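PDB 1QO8: probable fumarate reductase Ifc3 from Shewanella frigidimarina, which catalyses in vitro the essentially one-way reduction of fumarate to succinate, using one FAD and four covalently attached c-type hemes in each subunit. Local coordinates for residues 26-30 / 267-271; 194-200 / 533-538; 380-385 / 411-416; 139-145 / 556-560. All coordinates share one frame; numbering follows the deposited sequence.

Contact 1 (26-30 / 267-271); sequences TDSET and TRLNS. With HEM (protoporphyrin IX containing Fe), chain F.
A type I beta turn of the tetraheme cytochrome region, Thr26 to Glu29, docks here on the edge of the FAD-binding domain, where Asp27 and Ser28 meet the chain leaving strand 267-268. Two nearly straight bonds join the pieces. Asn270 donates ND2 to the carbonyl Asp27 O at 2.9 Å, with the acceptor close to the amide plane and the donor tilted 25° from the carbonyl plane. In the same direction, Leu269 N donates to the hydroxyl oxygen Ser28 OG at 3.0 Å. That oxygen is brought over the strand end by a chi1 of -43°, which sets OG beside its own backbone N, and it also lies 3.4 Å from Arg268 CA. A water lies between Asp27 OD2 and Ser271 OG, though its approach to the carboxylate is too short to be trusted, and Ser271 OG gives its proton to Leu269 O at 2.7 Å. The carboxylate of Asp27 is fixed by His293 N and Thr294 OG1. Glu29 turns its extended chain to the heme, with Glu29 OE2 3.3 Å from the propionate carbon CAD of HEM; a salt bridge to Lys292 and a bond to Thr66 probably favour its charged form. Ser271 belongs to the FAD pocket, so this polar seam is an interdomain junction between a c-type heme site and a Rossmann-type dinucleotide-binding fold.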
# COMPACT_ATOMS: atom_id res chain seq x y z
N THR A 26 -13.62 20.86 -30.11
CA THR A 26 -12.80 19.73 -29.75
C THR A 26 -12.27 19.81 -28.29
O THR A 26 -12.30 20.84 -27.60
CB THR A 26 -11.57 19.59 -30.66
OG1 THR A 26 -10.74 20.77 -30.47
CG2 THR A 26 -12.06 19.51 -32.11
N ASP A 27 -11.92 18.63 -27.77
CA ASP A 27 -11.41 18.53 -26.39
C ASP A 27 -10.26 19.51 -26.13
O ASP A 27 -10.38 20.23 -25.14
CB ASP A 27 -11.04 17.07 -26.09
CG ASP A 27 -12.38 16.31 -26.01
OD1 ASP A 27 -13.42 16.79 -25.54
OD2 ASP A 27 -12.31 15.13 -26.37
N SER A 28 -9.32 19.62 -27.07
CA SER A 28 -8.21 20.50 -26.96
C SER A 28 -8.61 21.94 -27.29
O SER A 28 -7.68 22.76 -27.19
CB SER A 28 -6.98 20.13 -27.75
OG SER A 28 -6.63 18.79 -27.72
N GLU A 29 -9.84 22.30 -27.63
CA GLU A 29 -10.20 23.68 -28.00
C GLU A 29 -9.30 24.36 -29.00
O GLU A 29 -8.97 25.57 -29.00
CB GLU A 29 -10.42 24.51 -26.73
CG GLU A 29 -11.38 23.76 -25.75
CD GLU A 29 -11.57 24.44 -24.43
OE1 GLU A 29 -10.90 25.47 -24.09
OE2 GLU A 29 -12.43 24.07 -23.59
N THR A 30 -8.80 23.60 -29.96
CA THR A 30 -7.75 23.99 -30.89
C THR A 30 -8.16 25.18 -31.73
O THR A 30 -7.68 26.32 -31.66
CB THR A 30 -7.45 22.75 -31.78
OG1 THR A 30 -7.13 21.70 -30.84
CG2 THR A 30 -6.25 22.95 -32.68
N THR A 267 -0.53 16.86 -28.71
CA THR A 267 -1.21 16.38 -27.52
C THR A 267 -2.72 16.59 -27.56
O THR A 267 -3.20 17.70 -27.84
CB THR A 267 -0.54 17.03 -26.30
OG1 THR A 267 -1.33 16.86 -25.07
CG2 THR A 267 -0.45 18.46 -26.71
N ARG A 268 -3.52 15.60 -27.17
CA ARG A 268 -4.94 15.89 -26.95
C ARG A 268 -5.12 16.34 -25.51
O ARG A 268 -5.05 15.49 -24.64
CB ARG A 268 -5.74 14.62 -27.21
CG ARG A 268 -7.09 14.48 -27.80
CD ARG A 268 -7.45 13.01 -28.23
NE ARG A 268 -6.96 12.70 -29.58
CZ ARG A 268 -7.58 11.74 -30.34
NH1 ARG A 268 -8.60 11.06 -29.81
NH2 ARG A 268 -7.21 11.46 -31.58
N LEU A 269 -5.53 17.55 -25.26
CA LEU A 269 -5.69 18.19 -23.99
C LEU A 269 -7.09 17.94 -23.49
O LEU A 269 -8.00 17.48 -24.19
CB LEU A 269 -5.34 19.68 -24.21
CG LEU A 269 -3.84 19.96 -24.57
CD1 LEU A 269 -3.64 21.38 -25.04
CD2 LEU A 269 -2.98 19.58 -23.40
N ASN A 270 -7.29 18.27 -22.22
CA ASN A 270 -8.55 18.12 -21.47
C ASN A 270 -9.18 16.75 -21.81
O ASN A 270 -10.40 16.63 -21.91
CB ASN A 270 -9.47 19.27 -21.76
CG ASN A 270 -8.78 20.62 -21.78
OD1 ASN A 270 -8.30 21.13 -20.72
ND2 ASN A 270 -8.75 21.30 -22.96
N SER A 271 -8.36 15.71 -21.81
CA SER A 271 -8.71 14.32 -22.08
C SER A 271 -8.14 13.43 -20.96
O SER A 271 -6.96 13.07 -20.96
CB SER A 271 -8.01 13.93 -23.41
OG SER A 271 -8.57 14.86 -24.35
CHA HEM F . -17.66 26.26 -25.57
CHB HEM F . -21.73 27.89 -27.73
CHC HEM F . -19.59 32.05 -28.97
CHD HEM F . -15.56 30.47 -26.79
C1A HEM F . -18.93 26.37 -26.11
C2A HEM F . -19.88 25.27 -26.10
C3A HEM F . -20.99 25.75 -26.67
C4A HEM F . -20.78 27.12 -27.04
CMA HEM F . -22.33 25.05 -26.92
CAA HEM F . -19.63 23.84 -25.54
CBA HEM F . -19.60 23.46 -24.09
CGA HEM F . -19.64 22.05 -23.55
O1A HEM F . -20.43 21.90 -22.54
O2A HEM F . -18.95 21.08 -24.01
C1B HEM F . -21.54 29.19 -28.15
C2B HEM F . -22.57 30.11 -28.63
C3B HEM F . -21.99 31.28 -28.93
C4B HEM F . -20.57 31.10 -28.71
CMB HEM F . -24.07 29.75 -28.68
CAB HEM F . -22.64 32.60 -29.35
CBB HEM F . -23.79 33.21 -28.97
C1C HEM F . -18.28 31.96 -28.53
C2C HEM F . -17.23 32.94 -28.75
C3C HEM F . -16.17 32.52 -28.13
C4C HEM F . -16.45 31.25 -27.52
CMC HEM F . -17.43 34.24 -29.56
CAC HEM F . -14.78 33.20 -27.88
CBC HEM F . -14.72 34.51 -27.55
C1D HEM F . -15.75 29.23 -26.23
C2D HEM F . -14.80 28.44 -25.49
C3D HEM F . -15.40 27.31 -25.15
C4D HEM F . -16.76 27.32 -25.70
CMD HEM F . -13.36 28.95 -25.18
CAD HEM F . -14.92 26.11 -24.29
CBD HEM F . -15.53 26.30 -22.86
CGD HEM F . -15.37 27.68 -22.25
O1D HEM F . -14.21 28.19 -22.32
O2D HEM F . -16.34 28.28 -21.72
NA HEM F . -19.47 27.47 -26.76
NB HEM F . -20.35 29.84 -28.19
NC HEM F . -17.76 30.90 -27.80
ND HEM F . -16.91 28.52 -26.34
FE HEM F . -18.62 29.24 -27.22
O HOH W 1 -10.32 13.74 -26.13

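Contact 2 (194-200 / 533-538)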
# COMPACT_ATOMS: atom_id res chain seq x y z
N GLY A 194 21.08 6.54 -1.50
CA GLY A 194 20.04 7.59 -1.27
C GLY A 194 18.68 6.90 -1.08
O GLY A 194 17.87 7.33 -0.30
N GLY A 195 18.42 5.78 -1.76
CA GLY A 195 17.19 5.02 -1.59
C GLY A 195 17.11 4.07 -0.42
O GLY A 195 16.24 3.17 -0.40
N ARG A 196 18.04 4.10 0.53
CA ARG A 196 18.21 3.16 1.63
C ARG A 196 18.40 1.71 1.21
O ARG A 196 18.01 0.78 1.92
CB ARG A 196 17.06 3.16 2.66
CG ARG A 196 16.78 4.56 3.21
CD ARG A 196 15.60 4.58 4.20
NE ARG A 196 15.18 6.00 4.30
CZ ARG A 196 14.02 6.36 4.78
NH1 ARG A 196 13.18 5.38 5.23
NH2 ARG A 196 13.64 7.65 4.87
N GLN A 197 18.95 1.45 0.04
CA GLN A 197 19.31 0.18 -0.51
C GLN A 197 18.06 -0.58 -0.96
O GLN A 197 18.21 -1.73 -1.33
CB GLN A 197 20.24 -0.70 0.35
CG GLN A 197 21.58 -0.04 0.68
CD GLN A 197 22.52 0.14 -0.50
OE1 GLN A 197 23.35 1.05 -0.49
NE2 GLN A 197 22.49 -0.63 -1.55
N GLN A 198 16.94 0.08 -1.20
CA GLN A 198 15.68 -0.58 -1.59
C GLN A 198 15.39 -0.51 -3.08
O GLN A 198 14.46 -1.20 -3.57
CB GLN A 198 14.60 0.09 -0.76
CG GLN A 198 14.64 -0.25 0.74
CD GLN A 198 14.46 -1.74 0.96
OE1 GLN A 198 13.74 -2.46 0.28
NE2 GLN A 198 15.13 -2.39 1.87
N ASN A 199 16.14 0.34 -3.79
CA ASN A 199 15.93 0.56 -5.20
C ASN A 199 16.14 -0.79 -5.93
O ASN A 199 16.99 -1.54 -5.50
CB ASN A 199 16.84 1.53 -5.97
CG ASN A 199 17.22 2.79 -5.22
OD1 ASN A 199 17.25 3.94 -5.72
ND2 ASN A 199 17.65 2.59 -4.01
N ASP A 200 15.37 -1.04 -6.94
CA ASP A 200 15.63 -2.06 -7.93
C ASP A 200 16.93 -1.75 -8.69
O ASP A 200 17.02 -0.94 -9.65
CB ASP A 200 14.42 -2.15 -8.85
CG ASP A 200 14.53 -3.30 -9.84
OD1 ASP A 200 15.61 -3.78 -10.20
OD2 ASP A 200 13.53 -3.81 -10.34
N GLY A 533 10.21 1.77 -7.59
CA GLY A 533 11.40 1.02 -7.91
C GLY A 533 12.66 1.74 -8.37
O GLY A 533 13.78 1.23 -8.16
N VAL A 534 12.67 2.83 -9.09
CA VAL A 534 13.88 3.52 -9.52
C VAL A 534 14.59 4.16 -8.31
O VAL A 534 15.78 4.10 -8.18
CB VAL A 534 13.51 4.59 -10.58
CG1 VAL A 534 14.82 5.31 -10.99
CG2 VAL A 534 12.94 3.87 -11.79
N HIS A 535 13.84 4.72 -7.36
CA HIS A 535 14.29 5.50 -6.25
C HIS A 535 14.24 4.81 -4.89
O HIS A 535 14.71 5.39 -3.89
CB HIS A 535 13.47 6.81 -6.14
CG HIS A 535 13.50 7.58 -7.42
ND1 HIS A 535 12.34 7.80 -8.17
CD2 HIS A 535 14.54 8.14 -8.10
CE1 HIS A 535 12.65 8.51 -9.24
NE2 HIS A 535 13.98 8.70 -9.23
N GLY A 536 13.84 3.53 -4.88
CA GLY A 536 13.65 2.89 -3.58
C GLY A 536 12.95 3.76 -2.58
O GLY A 536 11.84 4.26 -2.87
N TYR A 537 13.46 3.89 -1.37
CA TYR A 537 12.72 4.66 -0.33
C TYR A 537 13.01 6.14 -0.38
O TYR A 537 12.40 6.85 0.42
CB TYR A 537 13.02 4.10 1.08
CG TYR A 537 12.47 2.74 1.42
CD1 TYR A 537 11.82 1.95 0.46
CD2 TYR A 537 12.55 2.23 2.72
CE1 TYR A 537 11.30 0.71 0.80
CE2 TYR A 537 12.03 0.99 3.07
CZ TYR A 537 11.40 0.24 2.10
OH TYR A 537 10.85 -0.98 2.39
N ASN A 538 13.84 6.68 -1.28
CA ASN A 538 14.04 8.16 -1.19
C ASN A 538 14.60 8.64 -2.50
O ASN A 538 15.67 8.15 -2.88
CB ASN A 538 14.98 8.47 -0.02
CG ASN A 538 15.18 9.98 0.13
OD1 ASN A 538 14.26 10.78 0.26
ND2 ASN A 538 16.42 10.42 -0.02
O HOH W 2 11.42 -3.53 1.09
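With chi1 near -70° in both residues, Gln198 and Tyr537 set CG beside the backbone N; this lays Gln198 CG over the tyrosine ring, and chi2 (-61°) turns its amide toward the phenol end. The contact joins two tight turns of the flavoprotein region, a type I' turn from Gly195 to Gln198 and a type II' turn from His535 to Asn538. Gln198 CG stands 3.4 Å from the centroid of the Tyr537 ring, almost on its normal, a CH-pi contact. Arg196 comes to the ring's edge, its NH1 4.1 Å from Tyr537 CD2 and the two planes nearly perpendicular; that guanidinium bonds Ser518 and Leu516 of the second subunit. Replacing Tyr537 by an alanine would probably leave Gln198 CG without its aromatic floor and break the water bridge from the phenol to Gln198 OE1. Glycine suits the crossing point: a CB on Gly536 would run into Asn199 N and Gly195 O. Asp200 N bonds Gly533 O at 3.0 Å, and the Asp200 carboxylate caps Lys202 N at the start of helix 201-220. Gly195 O ties the turns together, taking Gln198 N at 3.3 Å and Tyr537 N at 3.0 Å from opposite faces of its carbonyl plane.

Contact 3 (380-385 / 411-416)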
# COMPACT_ATOMS: atom_id res chain seq x y z
N ALA A 380 17.49 32.89 9.27
CA ALA A 380 16.12 33.21 9.64
C ALA A 380 15.75 32.35 10.87
O ALA A 380 16.30 31.32 11.09
CB ALA A 380 15.18 32.87 8.49
N VAL A 381 14.74 32.81 11.54
CA VAL A 381 14.08 32.23 12.66
C VAL A 381 12.74 31.57 12.20
O VAL A 381 12.17 32.07 11.25
CB VAL A 381 13.75 33.38 13.63
CG1 VAL A 381 12.88 33.01 14.83
CG2 VAL A 381 15.09 33.96 14.15
N MET A 382 12.32 30.52 12.94
CA MET A 382 11.05 29.86 12.67
C MET A 382 10.21 29.88 13.93
O MET A 382 10.68 29.47 14.98
CB MET A 382 11.27 28.43 12.16
CG MET A 382 9.95 27.80 11.64
SD MET A 382 10.29 26.24 10.78
CE MET A 382 11.14 25.29 12.03
N VAL A 383 8.99 30.37 13.73
CA VAL A 383 8.05 30.68 14.79
C VAL A 383 6.67 30.06 14.46
O VAL A 383 6.33 29.86 13.27
CB VAL A 383 8.15 32.20 14.80
CG1 VAL A 383 6.96 33.02 14.47
CG2 VAL A 383 9.01 32.73 15.95
N ASN A 384 5.93 29.70 15.49
CA ASN A 384 4.61 29.07 15.22
C ASN A 384 3.57 30.15 15.00
O ASN A 384 3.96 31.34 14.95
CB ASN A 384 4.27 28.09 16.32
CG ASN A 384 3.99 28.76 17.65
OD1 ASN A 384 3.87 30.00 17.81
ND2 ASN A 384 3.89 27.83 18.59
N LYS A 385 2.30 29.80 14.82
CA LYS A 385 1.26 30.82 14.60
C LYS A 385 1.12 31.88 15.67
O LYS A 385 0.58 32.99 15.44
CB LYS A 385 -0.08 30.02 14.49
CG LYS A 385 -1.28 30.61 15.18
CD LYS A 385 -2.54 29.75 15.17
CE LYS A 385 -3.64 30.47 15.96
NZ LYS A 385 -3.38 30.27 17.44
N PHE A 411 1.39 24.67 10.66
CA PHE A 411 2.29 25.44 9.81
C PHE A 411 3.24 26.28 10.68
O PHE A 411 3.05 26.36 11.88
CB PHE A 411 1.49 26.34 8.88
CG PHE A 411 0.85 27.51 9.58
CD1 PHE A 411 -0.38 27.36 10.17
CD2 PHE A 411 1.48 28.74 9.65
CE1 PHE A 411 -1.05 28.40 10.80
CE2 PHE A 411 0.88 29.78 10.35
CZ PHE A 411 -0.39 29.64 10.91
N ALA A 412 4.19 26.94 10.02
CA ALA A 412 5.06 27.84 10.85
C ALA A 412 5.28 29.07 10.01
O ALA A 412 4.85 29.15 8.82
CB ALA A 412 6.33 27.06 11.21
N TRP A 413 5.93 30.05 10.57
CA TRP A 413 6.42 31.22 9.84
C TRP A 413 7.94 31.27 9.78
O TRP A 413 8.64 31.15 10.80
CB TRP A 413 5.90 32.42 10.64
CG TRP A 413 4.43 32.68 10.61
CD1 TRP A 413 3.54 32.52 11.62
CD2 TRP A 413 3.69 33.27 9.51
NE1 TRP A 413 2.30 32.90 11.20
CE2 TRP A 413 2.36 33.39 9.93
CE3 TRP A 413 4.04 33.75 8.27
CZ2 TRP A 413 1.34 33.93 9.12
CZ3 TRP A 413 3.06 34.29 7.44
CH2 TRP A 413 1.71 34.35 7.88
N ILE A 414 8.53 31.57 8.62
CA ILE A 414 9.96 31.82 8.64
C ILE A 414 10.21 33.34 8.57
O ILE A 414 9.57 33.94 7.69
CB ILE A 414 10.70 31.03 7.58
CG1 ILE A 414 10.70 29.56 8.03
CG2 ILE A 414 12.10 31.56 7.34
CD1 ILE A 414 11.17 28.58 6.99
N ILE A 415 11.01 33.83 9.51
CA ILE A 415 11.04 35.27 9.91
C ILE A 415 12.44 35.85 9.87
O ILE A 415 13.31 35.00 10.02
CB ILE A 415 10.45 35.28 11.30
CG1 ILE A 415 9.03 35.71 10.91
CG2 ILE A 415 10.80 35.78 12.70
CD1 ILE A 415 8.11 34.68 11.42
N PHE A 416 12.59 37.09 9.42
CA PHE A 416 13.95 37.62 9.27
C PHE A 416 13.84 39.13 9.15
O PHE A 416 12.70 39.62 9.03
CB PHE A 416 14.81 36.99 8.18
CG PHE A 416 14.06 36.97 6.87
CD1 PHE A 416 14.02 38.10 6.05
CD2 PHE A 416 13.31 35.82 6.53
CE1 PHE A 416 13.29 37.99 4.84
CE2 PHE A 416 12.61 35.74 5.32
CZ PHE A 416 12.59 36.84 4.49
O HOH W 3 1.80 27.13 14.12
O HOH W 4 -0.16 33.37 12.73
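Val381 and Val383 pair with Ile415 and Trp413 in an antiparallel beta ladder, part of the mixed sheet that also contains strand 489-505. Four backbone bonds close the two hydrogen-bonded pairs, the straightest from Trp413 N to Val383 O at 2.7 Å and 176°. Between them lies the non-hydrogen-bonded pair Met382 and Ile414. The buried part is tightly filled on both faces of the sheet. On one, Val383 CG1 meets Ile415 CD1 at 3.7 Å, the two side chains at about a right angle, while Ile415 CG2 lies against Val381 CB at 3.9 Å; Met451 and Tyr463 add to this side. A glycine in place of Ile415 would probably open a gap between Val381 and Val383 and strip both of an apolar neighbour. On the other face Met382, with CG anti to its backbone N (chi1 -170°), sets CG 3.7 Å from Ala412 CB, and Ala380 CB touches Ile414 CG2 at 3.5 Å. Toward Lys385 the pairing gives way to a wetter margin. There Lys385 CB comes within 3.6 Å of Phe411 CZ, and one water spans Lys385 N and Phe411 O. The indole edge faces this margin: a second water, in the ring plane, accepts from Trp413 NE1 at 2.9 Å and donates to Lys385 O.

Contact 4 (139-145 / 556-560)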
# COMPACT_ATOMS: atom_id res chain seq x y z
N ALA A 139 9.88 8.65 -28.79
CA ALA A 139 10.53 7.38 -29.10
C ALA A 139 9.57 6.41 -29.81
O ALA A 139 10.00 5.49 -30.53
CB ALA A 139 11.07 6.70 -27.84
N ALA A 140 8.27 6.53 -29.53
CA ALA A 140 7.39 5.55 -30.21
C ALA A 140 7.27 5.97 -31.69
O ALA A 140 7.25 5.07 -32.54
CB ALA A 140 6.07 5.35 -29.52
N LYS A 141 7.21 7.27 -31.96
CA LYS A 141 7.14 7.81 -33.31
C LYS A 141 8.45 7.54 -34.06
O LYS A 141 8.41 7.02 -35.18
CB LYS A 141 6.88 9.30 -33.29
CG LYS A 141 6.26 10.03 -34.46
CD LYS A 141 4.83 9.59 -34.67
CE LYS A 141 3.77 10.66 -34.74
NZ LYS A 141 3.86 11.55 -35.94
N LYS A 142 9.61 7.80 -33.47
CA LYS A 142 10.87 7.38 -34.03
C LYS A 142 10.92 5.88 -34.37
O LYS A 142 11.64 5.50 -35.31
CB LYS A 142 12.09 7.68 -33.13
CG LYS A 142 13.40 7.26 -33.78
CD LYS A 142 14.66 7.92 -33.26
CE LYS A 142 15.88 7.65 -34.13
NZ LYS A 142 16.04 8.74 -35.15
N ALA A 143 10.29 5.03 -33.56
CA ALA A 143 10.38 3.60 -33.79
C ALA A 143 9.42 3.20 -34.92
O ALA A 143 9.68 2.21 -35.57
CB ALA A 143 10.11 2.74 -32.58
N GLY A 144 8.40 3.99 -35.17
CA GLY A 144 7.71 3.96 -36.45
C GLY A 144 6.25 3.62 -36.18
O GLY A 144 5.55 3.19 -37.10
N ALA A 145 5.85 3.89 -34.93
CA ALA A 145 4.46 3.57 -34.59
C ALA A 145 3.65 4.83 -34.71
O ALA A 145 4.17 5.95 -34.54
CB ALA A 145 4.37 2.89 -33.25
N GLY A 556 8.41 4.02 -24.57
CA GLY A 556 7.93 4.40 -25.89
C GLY A 556 8.55 3.50 -26.97
O GLY A 556 7.80 3.03 -27.82
N ASP A 557 9.81 3.18 -26.88
CA ASP A 557 10.46 2.23 -27.79
C ASP A 557 9.92 0.82 -27.63
O ASP A 557 9.52 0.26 -28.66
CB ASP A 557 11.98 2.27 -27.61
CG ASP A 557 12.74 1.41 -28.60
OD1 ASP A 557 12.78 1.72 -29.81
OD2 ASP A 557 13.29 0.39 -28.17
N ASN A 558 9.78 0.24 -26.46
CA ASN A 558 9.13 -1.07 -26.32
C ASN A 558 7.65 -1.04 -26.63
O ASN A 558 7.10 -1.99 -27.20
CB ASN A 558 9.35 -1.66 -24.93
CG ASN A 558 10.84 -1.90 -24.71
OD1 ASN A 558 11.34 -2.87 -25.27
ND2 ASN A 558 11.58 -1.10 -23.99
N ALA A 559 6.94 0.06 -26.32
CA ALA A 559 5.56 0.16 -26.73
C ALA A 559 5.43 0.02 -28.26
O ALA A 559 4.46 -0.58 -28.72
CB ALA A 559 4.94 1.48 -26.30
N ALA A 560 6.33 0.65 -29.02
CA ALA A 560 6.21 0.72 -30.47
C ALA A 560 6.58 -0.64 -31.08
O ALA A 560 5.85 -1.14 -31.94
CB ALA A 560 7.08 1.79 -31.10
O HOH W 5 12.38 4.54 -30.49
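Ala560 CB sits among three alanines of the facing segment, touching Ala143 CB at 3.5 Å, Ala145 CB at 3.6 Å and Ala140 CB at 4.0 Å. One turn earlier, Ala140 CB lies on Gly556 O at 3.4 Å, and Ala139 CB packs against Asp557 N at 3.9 Å. Such small residues are consistent with the close approach of the short segments 139-143 and 556-560, whose axes come to 7.5 Å and cross at -42°. Gly556 marks the nearest backbone approach, and a CB there would press tightly on Ala139 CB. Beside the methyl groups a water donates to both Ala139 O and Asp557 OD1; Asp557 holds its CG anti to the backbone N (chi1 -175°), which carries OD1 to within 4.0 Å of Ala143 CB. Gly144, at positive phi, closes a Schellman motif in which Ala140 O accepts from Gly144 N and Ala145 N on opposite faces of its carbonyl plane, and the chain then turns Ala145 CB back toward Ala560. Outside this pair, Val124 of strand 124-127 touches Ala140, Ala145 and Ala559, so helix 131-143 of the Rossmann-type fold and helix 543-563 lie together against the parallel sheet, with strand 524-526 under the latter.

Overall arrangement
The four contacts are spread through the chain and do not touch one another. Contact 1 joins the heme and flavin regions: Glu29 belongs to a heme pocket, and the Ser271 side chain is about 6 Å from FAD. Contact 4 lies nearby, its nearest atoms about 10 Å from those of contact 1. Helix 543-563, which carries 556-560, begins a few residues after the 533-538 segment of contact 2, where the His535 side chain is likewise about 6 Å from FAD. Contact 3 is remote, its centre about 50 Å from that of contact 4; there the Ile414 side chain lies about 8 Å from those of Glu373 and His360, residues inferred by similarity to bind succinate. In sequence, contact 3 is nested within contact 2, and contact 2 within contact 4.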